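Local coordinates for protein immunoreactive 84kD antigen PG93 (Porphyromonas gingivalis, PDB 5M11) that serves as an essential cell-surface component of the bacterial type-IX secretion system and binds zinc and calcium ions, at residues 226-236 with 248-259; 263-271 with 283-294. One frame throughout, in Å; residues are numbered along the deposited sequence.

Contact 1 of 2, residues 226-236 with 248-259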
loop_
_atom_site.group_PDB
_atom_site.type_symbol
_atom_site.label_atom_id
_atom_site.label_comp_id
_atom_site.label_asym_id
_atom_site.label_seq_id
_atom_site.Cartn_x
_atom_site.Cartn_y
_atom_site.Cartn_z
ATOM N N GLU A 226 -1.307 -45.770 -10.534
ATOM C CA GLU A 226 -1.444 -45.908 -11.975
ATOM C C GLU A 226 -1.713 -44.520 -12.563
ATOM O O GLU A 226 -2.238 -43.641 -11.883
ATOM C CB GLU A 226 -2.497 -46.944 -12.366
ATOM C CG GLU A 226 -3.931 -46.588 -12.057
ATOM C CD GLU A 226 -4.854 -47.772 -12.243
ATOM O OE1 GLU A 226 -4.895 -48.320 -13.369
ATOM O OE2 GLU A 226 -5.504 -48.179 -11.248
ATOM N N LEU A 227 -1.279 -44.298 -13.796
ATOM C CA LEU A 227 -1.403 -42.993 -14.445
ATOM C C LEU A 227 -2.854 -42.710 -14.809
ATOM O O LEU A 227 -3.450 -43.529 -15.500
ATOM C CB LEU A 227 -0.506 -42.951 -15.694
ATOM C CG LEU A 227 -0.424 -41.615 -16.434
ATOM C CD1 LEU A 227 0.496 -40.663 -15.744
ATOM C CD2 LEU A 227 0.051 -41.817 -17.855
ATOM N N LEU A 228 -3.418 -41.565 -14.349
ATOM C CA LEU A 228 -4.812 -41.171 -14.637
ATOM C C LEU A 228 -4.854 -40.356 -15.929
ATOM O O LEU A 228 -5.478 -40.786 -16.911
ATOM C CB LEU A 228 -5.468 -40.432 -13.455
ATOM C CG LEU A 228 -6.898 -39.945 -13.616
ATOM C CD1 LEU A 228 -7.871 -41.069 -13.736
ATOM C CD2 LEU A 228 -7.289 -39.098 -12.447
ATOM N N LEU A 229 -4.169 -39.206 -15.945
ATOM C CA LEU A 229 -4.046 -38.409 -17.159
ATOM C C LEU A 229 -2.652 -37.806 -17.232
ATOM O O LEU A 229 -1.903 -37.826 -16.251
ATOM C CB LEU A 229 -5.159 -37.347 -17.346
ATOM C CG LEU A 229 -5.440 -36.205 -16.351
ATOM C CD1 LEU A 229 -6.161 -36.669 -15.133
ATOM C CD2 LEU A 229 -4.224 -35.330 -16.037
ATOM N N SER A 230 -2.306 -37.291 -18.401
ATOM C CA SER A 230 -1.030 -36.657 -18.649
ATOM C C SER A 230 -1.270 -35.203 -18.994
ATOM O O SER A 230 -1.440 -34.850 -20.160
ATOM C CB SER A 230 -0.278 -37.368 -19.769
ATOM O OG SER A 230 -0.287 -38.781 -19.659
ATOM N N SER A 231 -1.305 -34.350 -17.979
ATOM C CA SER A 231 -1.472 -32.914 -18.158
ATOM C C SER A 231 -0.139 -32.277 -18.640
ATOM O O SER A 231 0.876 -32.976 -18.782
ATOM C CB SER A 231 -1.932 -32.296 -16.845
ATOM O OG SER A 231 -2.165 -30.913 -16.997
ATOM N N SER A 232 -0.150 -30.956 -18.906
ATOM C CA SER A 232 1.049 -30.237 -19.322
ATOM C C SER A 232 1.933 -29.990 -18.102
ATOM O O SER A 232 1.415 -29.980 -16.979
ATOM C CB SER A 232 0.676 -28.924 -20.002
ATOM O OG SER A 232 0.089 -28.002 -19.101
ATOM N N ALA A 233 3.257 -29.778 -18.315
ATOM C CA ALA A 233 4.238 -29.526 -17.252
ATOM C C ALA A 233 3.858 -28.325 -16.427
ATOM O O ALA A 233 3.156 -27.429 -16.898
ATOM C CB ALA A 233 5.626 -29.323 -17.835
ATOM N N ASP A 234 4.298 -28.337 -15.174
ATOM C CA ASP A 234 4.085 -27.283 -14.196
ATOM C C ASP A 234 2.593 -26.883 -14.117
ATOM O O ASP A 234 2.239 -25.696 -14.147
ATOM C CB ASP A 234 5.010 -26.083 -14.480
ATOM C CG ASP A 234 6.481 -26.436 -14.310
ATOM O OD1 ASP A 234 6.969 -26.396 -13.161
ATOM O OD2 ASP A 234 7.142 -26.771 -15.330
ATOM N N SER A 235 1.730 -27.916 -14.026
ATOM C CA SER A 235 0.287 -27.778 -13.846
ATOM C C SER A 235 0.030 -27.480 -12.391
ATOM O O SER A 235 0.862 -27.854 -11.555
ATOM C CB SER A 235 -0.425 -29.061 -14.258
ATOM O OG SER A 235 -0.719 -29.051 -15.642
ATOM N N ARG A 236 -1.099 -26.824 -12.067
ATOM C CA ARG A 236 -1.433 -26.511 -10.671
ATOM C C ARG A 236 -2.559 -27.435 -10.181
ATOM O O ARG A 236 -3.452 -27.766 -10.965
ATOM C CB ARG A 236 -1.837 -25.029 -10.533
ATOM C CG ARG A 236 -0.692 -24.021 -10.695
ATOM C CD ARG A 236 -1.063 -22.841 -11.597
ATOM N NE ARG A 236 -0.994 -23.188 -13.019
ATOM C CZ ARG A 236 -1.667 -22.570 -13.982
ATOM N NH1 ARG A 236 -2.461 -21.546 -13.696
ATOM N NH2 ARG A 236 -1.548 -22.971 -15.245
ATOM N N ALA A 248 -3.841 -26.727 -16.192
ATOM C CA ALA A 248 -2.766 -26.704 -17.160
ATOM C C ALA A 248 -2.867 -25.420 -17.965
ATOM O O ALA A 248 -3.839 -24.671 -17.795
ATOM C CB ALA A 248 -2.905 -27.908 -18.074
ATOM N N GLU A 249 -1.886 -25.154 -18.838
ATOM C CA GLU A 249 -1.967 -23.981 -19.690
ATOM C C GLU A 249 -2.960 -24.272 -20.808
ATOM O O GLU A 249 -2.777 -25.248 -21.537
ATOM C CB GLU A 249 -0.591 -23.601 -20.241
ATOM C CG GLU A 249 0.063 -22.476 -19.464
ATOM C CD GLU A 249 1.252 -21.868 -20.179
ATOM O OE1 GLU A 249 1.041 -20.992 -21.051
ATOM O OE2 GLU A 249 2.395 -22.284 -19.885
ATOM N N ASN A 250 -4.060 -23.487 -20.849
ATOM C CA ASN A 250 -5.188 -23.452 -21.804
ATOM C C ASN A 250 -6.386 -24.356 -21.392
ATOM O O ASN A 250 -7.493 -24.097 -21.870
ATOM C CB ASN A 250 -4.786 -23.715 -23.289
ATOM C CG ASN A 250 -4.606 -25.148 -23.749
ATOM O OD1 ASN A 250 -5.552 -25.934 -23.827
ATOM N ND2 ASN A 250 -3.403 -25.478 -24.199
ATOM N N ARG A 251 -6.205 -25.361 -20.515
ATOM C CA ARG A 251 -7.342 -26.199 -20.118
ATOM C C ARG A 251 -7.259 -26.677 -18.651
ATOM O O ARG A 251 -6.182 -26.658 -18.050
ATOM C CB ARG A 251 -7.509 -27.396 -21.080
ATOM C CG ARG A 251 -6.534 -28.565 -20.893
ATOM C CD ARG A 251 -5.209 -28.396 -21.617
ATOM N NE ARG A 251 -4.309 -29.511 -21.324
ATOM C CZ ARG A 251 -2.982 -29.430 -21.295
ATOM N NH1 ARG A 251 -2.373 -28.276 -21.545
ATOM N NH2 ARG A 251 -2.254 -30.499 -21.004
ATOM N N ILE A 252 -8.422 -27.072 -18.084
ATOM C CA ILE A 252 -8.596 -27.614 -16.722
ATOM C C ILE A 252 -9.024 -29.071 -16.842
ATOM O O ILE A 252 -9.679 -29.445 -17.829
ATOM C CB ILE A 252 -9.641 -26.817 -15.857
ATOM C CG1 ILE A 252 -9.177 -25.421 -15.491
ATOM C CG2 ILE A 252 -10.062 -27.569 -14.585
ATOM C CD1 ILE A 252 -10.326 -24.617 -14.869
ATOM N N TYR A 253 -8.681 -29.874 -15.809
ATOM C CA TYR A 253 -9.081 -31.264 -15.637
ATOM C C TYR A 253 -9.796 -31.365 -14.322
ATOM O O TYR A 253 -9.203 -31.112 -13.271
ATOM C CB TYR A 253 -7.899 -32.240 -15.691
ATOM C CG TYR A 253 -7.167 -32.258 -17.010
ATOM C CD1 TYR A 253 -7.504 -33.171 -18.003
ATOM C CD2 TYR A 253 -6.087 -31.408 -17.240
ATOM C CE1 TYR A 253 -6.813 -33.213 -19.212
ATOM C CE2 TYR A 253 -5.385 -31.445 -18.438
ATOM C CZ TYR A 253 -5.753 -32.348 -19.425
ATOM O OH TYR A 253 -5.070 -32.377 -20.611
ATOM N N PHE A 254 -11.083 -31.676 -14.385
ATOM C CA PHE A 254 -11.901 -31.840 -13.202
ATOM C C PHE A 254 -12.056 -33.329 -12.914
ATOM O O PHE A 254 -12.693 -34.041 -13.700
ATOM C CB PHE A 254 -13.267 -31.138 -13.367
ATOM C CG PHE A 254 -14.230 -31.390 -12.230
ATOM C CD1 PHE A 254 -13.811 -31.291 -10.907
ATOM C CD2 PHE A 254 -15.551 -31.733 -12.482
ATOM C CE1 PHE A 254 -14.695 -31.533 -9.859
ATOM C CE2 PHE A 254 -16.434 -31.980 -11.433
ATOM C CZ PHE A 254 -16.003 -31.873 -10.129
ATOM N N ILE A 255 -11.465 -33.792 -11.793
ATOM C CA ILE A 255 -11.515 -35.189 -11.364
ATOM C C ILE A 255 -12.512 -35.315 -10.215
ATOM O O ILE A 255 -12.398 -34.595 -9.220
ATOM C CB ILE A 255 -10.104 -35.750 -10.990
ATOM C CG1 ILE A 255 -9.120 -35.602 -12.172
ATOM C CG2 ILE A 255 -10.147 -37.219 -10.481
ATOM C CD1 ILE A 255 -7.802 -35.037 -11.766
ATOM N N GLU A 256 -13.484 -36.237 -10.350
ATOM C CA GLU A 256 -14.449 -36.451 -9.287
ATOM C C GLU A 256 -14.550 -37.962 -8.973
ATOM O O GLU A 256 -13.869 -38.759 -9.623
ATOM C CB GLU A 256 -15.796 -35.799 -9.613
ATOM C CG GLU A 256 -16.501 -36.347 -10.836
ATOM C CD GLU A 256 -17.591 -35.432 -11.342
ATOM O OE1 GLU A 256 -18.584 -35.219 -10.607
ATOM O OE2 GLU A 256 -17.450 -34.930 -12.481
ATOM N N LYS A 257 -15.333 -38.337 -7.929
ATOM C CA LYS A 257 -15.539 -39.704 -7.450
ATOM C C LYS A 257 -15.600 -40.735 -8.565
ATOM O O LYS A 257 -16.336 -40.577 -9.539
ATOM C CB LYS A 257 -16.849 -39.805 -6.663
ATOM C CG LYS A 257 -16.843 -39.290 -5.222
ATOM C CD LYS A 257 -18.290 -39.048 -4.663
ATOM C CE LYS A 257 -19.247 -40.229 -4.776
ATOM N NZ LYS A 257 -20.567 -39.957 -4.142
ATOM N N GLY A 258 -14.884 -41.822 -8.373
ATOM C CA GLY A 258 -14.888 -42.923 -9.318
ATOM C C GLY A 258 -14.025 -42.648 -10.518
ATOM O O GLY A 258 -14.172 -43.315 -11.541
ATOM N N ARG A 259 -13.120 -41.662 -10.389
ATOM C CA ARG A 259 -12.111 -41.267 -11.376
ATOM C C ARG A 259 -12.724 -40.718 -12.671
ATOM O O ARG A 259 -12.139 -40.881 -13.746
ATOM C CB ARG A 259 -11.142 -42.430 -11.683
ATOM C CG ARG A 259 -10.422 -42.941 -10.453
ATOM C CD ARG A 259 -9.822 -44.284 -10.741
ATOM N NE ARG A 259 -9.205 -44.876 -9.561
ATOM C CZ ARG A 259 -8.228 -45.770 -9.607
ATOM N NH1 ARG A 259 -7.725 -46.153 -10.774
ATOM N NH2 ARG A 259 -7.730 -46.273 -8.487
#
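S235 OG, which lies beside A248 CB, is gripped by two groups. S231 OG donates to S235 OG at 2.7 Å. S235 OG in turn donates to S232 O, tilted 25° from the carbonyl plane. These bonds fix the rotation of both hydroxyls over the methyl of A248. S231 OG is 3.3 Å from A248 CB. S232 OG also meets this methyl and accepts a weak hydrogen bond from E249 N. R251 approaches S232 from the other segment, with NH1 and NH2 near S232 CB. R251 NE donates to Y253 OH at 3.0 Å, with the hydroxyl in the guanidinium plane, and NH1 bonds to E249 O. These bonds fix how the guanidinium is turned, with A248 CB over the centre of one face.

Segment 226-236 runs from the outer strand 226-230 of one beta-propeller blade into the first strand of the next. Segment 248-259 belongs to that next blade and holds its third strand, 252-256. The packing between the two strands is apolar. L229 lies over one face of the Y253 ring, its CG 4.0 Å from Y253 CD1. L229 CD1 and I255 CD1 meet tip to tip. L228 has CG anti to the backbone N (chi1 179°), and its CD2 reaches I255 CG2 at 3.9 Å.

At the far end R259 NH1 forms a salt bridge with E226 OE2 at 3.0 Å. The N-H points almost straight at the oxygen. It meets the carboxylate from above, the two planes being 86° apart. R259 NE is also bridged to D205, a second acidic partner.

Contact 2 of 2, residues 263-271 with 283-294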
loop_
_atom_site.group_PDB
_atom_site.type_symbol
_atom_site.label_atom_id
_atom_site.label_comp_id
_atom_site.label_asym_id
_atom_site.label_seq_id
_atom_site.Cartn_x
_atom_site.Cartn_y
_atom_site.Cartn_z
ATOM N N GLN A 263 -12.811 -32.309 -18.986
ATOM C CA GLN A 263 -11.894 -31.282 -19.448
ATOM C C GLN A 263 -12.666 -29.995 -19.807
ATOM O O GLN A 263 -13.778 -30.056 -20.346
ATOM C CB GLN A 263 -11.110 -31.808 -20.649
ATOM C CG GLN A 263 -9.710 -31.233 -20.782
ATOM C CD GLN A 263 -9.065 -31.646 -22.083
ATOM O OE1 GLN A 263 -8.994 -32.841 -22.429
ATOM N NE2 GLN A 263 -8.571 -30.661 -22.830
ATOM N N PHE A 264 -12.077 -28.833 -19.475
ATOM C CA PHE A 264 -12.648 -27.520 -19.752
ATOM C C PHE A 264 -11.596 -26.595 -20.353
ATOM O O PHE A 264 -10.524 -26.442 -19.757
ATOM C CB PHE A 264 -13.214 -26.880 -18.475
ATOM C CG PHE A 264 -14.304 -27.647 -17.785
ATOM C CD1 PHE A 264 -15.625 -27.537 -18.202
ATOM C CD2 PHE A 264 -14.025 -28.439 -16.684
ATOM C CE1 PHE A 264 -16.644 -28.230 -17.544
ATOM C CE2 PHE A 264 -15.044 -29.126 -16.023
ATOM C CZ PHE A 264 -16.349 -29.012 -16.455
ATOM N N PRO A 265 -11.875 -25.918 -21.487
ATOM C CA PRO A 265 -10.876 -24.988 -22.035
ATOM C C PRO A 265 -10.829 -23.648 -21.259
ATOM O O PRO A 265 -11.293 -22.614 -21.747
ATOM C CB PRO A 265 -11.321 -24.820 -23.484
ATOM C CG PRO A 265 -12.780 -25.036 -23.450
ATOM C CD PRO A 265 -13.098 -25.951 -22.317
ATOM N N ILE A 266 -10.263 -23.674 -20.039
ATOM C CA ILE A 266 -10.101 -22.480 -19.203
ATOM C C ILE A 266 -8.614 -22.285 -18.946
ATOM O O ILE A 266 -7.997 -23.094 -18.239
ATOM C CB ILE A 266 -10.899 -22.469 -17.856
ATOM C CG1 ILE A 266 -12.243 -23.256 -17.897
ATOM C CG2 ILE A 266 -11.110 -21.045 -17.372
ATOM C CD1 ILE A 266 -13.397 -22.669 -18.719
ATOM N N ALA A 267 -8.056 -21.204 -19.499
ATOM C CA ALA A 267 -6.654 -20.826 -19.355
ATOM C C ALA A 267 -6.405 -19.993 -18.086
ATOM O O ALA A 267 -7.334 -19.400 -17.535
ATOM C CB ALA A 267 -6.214 -20.033 -20.567
ATOM N N ASP A 268 -5.130 -19.953 -17.648
ATOM C CA ASP A 268 -4.589 -19.169 -16.542
ATOM C C ASP A 268 -5.561 -19.140 -15.351
ATOM O O ASP A 268 -6.244 -18.138 -15.115
ATOM C CB ASP A 268 -4.231 -17.739 -17.022
ATOM C CG ASP A 268 -3.393 -17.638 -18.304
ATOM O OD1 ASP A 268 -2.393 -18.384 -18.427
ATOM O OD2 ASP A 268 -3.693 -16.752 -19.147
ATOM N N VAL A 269 -5.632 -20.268 -14.633
ATOM C CA VAL A 269 -6.500 -20.461 -13.470
ATOM C C VAL A 269 -5.605 -20.536 -12.239
ATOM O O VAL A 269 -4.741 -21.409 -12.167
ATOM C CB VAL A 269 -7.421 -21.703 -13.617
ATOM C CG1 VAL A 269 -8.287 -21.894 -12.371
ATOM C CG2 VAL A 269 -8.286 -21.602 -14.871
ATOM N N LEU A 270 -5.824 -19.618 -11.281
ATOM C CA LEU A 270 -5.024 -19.437 -10.075
ATOM C C LEU A 270 -5.672 -20.010 -8.802
ATOM O O LEU A 270 -4.989 -20.183 -7.774
ATOM C CB LEU A 270 -4.768 -17.933 -9.877
ATOM C CG LEU A 270 -3.944 -17.193 -10.939
ATOM C CD1 LEU A 270 -3.754 -15.751 -10.558
ATOM C CD2 LEU A 270 -2.582 -17.842 -11.155
ATOM N N GLY A 271 -6.971 -20.291 -8.869
ATOM C CA GLY A 271 -7.701 -20.821 -7.729
ATOM C C GLY A 271 -9.079 -21.299 -8.095
ATOM O O GLY A 271 -9.617 -20.891 -9.125
ATOM N N ILE A 283 -14.083 -19.879 -10.086
ATOM C CA ILE A 283 -12.748 -19.810 -10.690
ATOM C C ILE A 283 -12.115 -18.417 -10.480
ATOM O O ILE A 283 -12.816 -17.407 -10.549
ATOM C CB ILE A 283 -12.900 -20.137 -12.236
ATOM C CG1 ILE A 283 -13.749 -21.420 -12.525
ATOM C CG2 ILE A 283 -11.576 -20.197 -12.999
ATOM C CD1 ILE A 283 -13.399 -22.723 -11.691
ATOM N N ALA A 284 -10.787 -18.383 -10.227
ATOM C CA ALA A 284 -9.962 -17.175 -10.119
ATOM C C ALA A 284 -9.076 -17.136 -11.369
ATOM O O ALA A 284 -8.241 -18.028 -11.582
ATOM C CB ALA A 284 -9.132 -17.186 -8.838
ATOM N N LEU A 285 -9.339 -16.175 -12.255
ATOM C CA LEU A 285 -8.632 -16.069 -13.524
ATOM C C LEU A 285 -7.565 -14.988 -13.478
ATOM O O LEU A 285 -6.939 -14.682 -14.493
ATOM C CB LEU A 285 -9.641 -15.830 -14.659
ATOM C CG LEU A 285 -10.592 -17.007 -14.891
ATOM C CD1 LEU A 285 -11.855 -16.569 -15.552
ATOM C CD2 LEU A 285 -9.933 -18.083 -15.690
ATOM N N GLY A 286 -7.332 -14.466 -12.281
ATOM C CA GLY A 286 -6.324 -13.453 -12.031
ATOM C C GLY A 286 -6.642 -12.116 -12.650
ATOM O O GLY A 286 -7.605 -11.450 -12.246
ATOM N N GLU A 287 -5.838 -11.739 -13.664
ATOM C CA GLU A 287 -5.912 -10.450 -14.347
ATOM C C GLU A 287 -7.321 -10.187 -14.938
ATOM O O GLU A 287 -7.665 -9.029 -15.200
ATOM C CB GLU A 287 -4.807 -10.333 -15.409
ATOM C CG GLU A 287 -3.794 -9.219 -15.137
ATOM C CD GLU A 287 -2.602 -9.525 -14.240
ATOM O OE1 GLU A 287 -1.913 -10.544 -14.481
ATOM O OE2 GLU A 287 -2.311 -8.700 -13.345
ATOM N N GLU A 288 -8.144 -11.247 -15.067
ATOM C CA GLU A 288 -9.529 -11.148 -15.506
ATOM C C GLU A 288 -10.392 -10.943 -14.271
ATOM O O GLU A 288 -11.139 -9.974 -14.211
ATOM C CB GLU A 288 -9.960 -12.397 -16.301
ATOM C CG GLU A 288 -11.324 -12.295 -16.982
ATOM C CD GLU A 288 -12.583 -12.495 -16.147
ATOM O OE1 GLU A 288 -12.488 -12.919 -14.970
ATOM O OE2 GLU A 288 -13.681 -12.220 -16.687
ATOM N N GLY A 289 -10.284 -11.857 -13.310
ATOM C CA GLY A 289 -11.044 -11.836 -12.065
ATOM C C GLY A 289 -11.760 -13.149 -11.803
ATOM O O GLY A 289 -11.224 -14.228 -12.076
ATOM N N LEU A 290 -12.984 -13.065 -11.274
ATOM C CA LEU A 290 -13.776 -14.247 -10.951
ATOM C C LEU A 290 -14.642 -14.679 -12.115
ATOM O O LEU A 290 -14.867 -13.902 -13.059
ATOM C CB LEU A 290 -14.652 -13.998 -9.719
ATOM C CG LEU A 290 -13.958 -14.061 -8.371
ATOM C CD1 LEU A 290 -14.628 -13.128 -7.406
ATOM C CD2 LEU A 290 -13.943 -15.485 -7.815
ATOM N N ALA A 291 -15.133 -15.933 -12.036
ATOM C CA ALA A 291 -16.039 -16.590 -12.990
ATOM C C ALA A 291 -16.587 -17.842 -12.358
ATOM O O ALA A 291 -15.895 -18.453 -11.553
ATOM C CB ALA A 291 -15.319 -16.929 -14.290
ATOM N N SER A 292 -17.827 -18.214 -12.696
ATOM C CA SER A 292 -18.476 -19.428 -12.203
ATOM C C SER A 292 -18.535 -20.483 -13.317
ATOM O O SER A 292 -18.679 -20.116 -14.480
ATOM C CB SER A 292 -19.870 -19.114 -11.685
ATOM O OG SER A 292 -20.637 -18.501 -12.703
ATOM N N LEU A 293 -18.431 -21.783 -12.971
ATOM C CA LEU A 293 -18.466 -22.857 -13.951
ATOM C C LEU A 293 -19.340 -24.001 -13.487
ATOM O O LEU A 293 -19.074 -24.571 -12.438
ATOM C CB LEU A 293 -17.031 -23.366 -14.210
ATOM C CG LEU A 293 -16.853 -24.605 -15.120
ATOM C CD1 LEU A 293 -16.901 -24.227 -16.607
ATOM C CD2 LEU A 293 -15.557 -25.287 -14.817
ATOM N N LEU A 294 -20.347 -24.375 -14.299
ATOM C CA LEU A 294 -21.216 -25.527 -14.041
ATOM C C LEU A 294 -20.377 -26.769 -14.323
ATOM O O LEU A 294 -19.798 -26.883 -15.409
ATOM C CB LEU A 294 -22.486 -25.464 -14.918
ATOM C CG LEU A 294 -23.553 -26.553 -14.714
ATOM C CD1 LEU A 294 -24.385 -26.298 -13.478
ATOM C CD2 LEU A 294 -24.458 -26.631 -15.891
#
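F264 and L293 cross obliquely, with the leucine set over one face of the ring. L293 CD2 stands 3.8 Å from the F264 ring centroid and only 4° off the normal, a CH-pi contact. L293 CG is anti to the backbone N (chi1 174°), which carries the end of the side chain toward the ring, with CD2 over its centre and CD1 beside F264 CD1. I266 meets L285 at about a right angle, and I266 CG2 is 3.6 Å from L285 CD2. V269 lies aslant both I283 and L285. V269 CG1 touches I283 CG2 at 3.8 Å, while V269 CG2 faces L285 CD2. L270 turns to another place: its CD1 covers the backbone of G286 at CA.

The 263-271 segment leaves the outer strand 260-264 of one propeller blade and enters 271-273, the first strand of the next. It runs beside the end of strand 280-284 and the start of the turn that follows. Two backbone bonds join it there. L270 N donates to A284 O at 2.9 Å, nearly straight (172°), and A284 N donates to G271 O at 3.0 Å. V269 and I266 also reach I252 of the preceding blade, and A284 and L290 touch T22.

The contacts of side chain with side chain are apolar. These two segments are therefore joined by apolar packing and two backbone hydrogen bonds, with no salt bridge between them.

How the contacts relate
From the N terminus, the chain ends one blade at strand 226-230. It then runs through 236-239 and 244-247 before 248-259 returns to close contact 1. Strand 260-264 follows at once and ends that second blade. It leads into contact 2, which closes when the chain comes back at 283-294. The two contacts are thus in series and neither encloses the other. Their centres lie about 15 Å apart. They meet where strands 252-256 and 260-264 pair, with a probable hydrogen bond from I252 N to F264 O. The blade that starts with strand 236-239 and ends with strand 260-264 is shared: contact 1 ties it to the preceding blade and contact 2 to the following one.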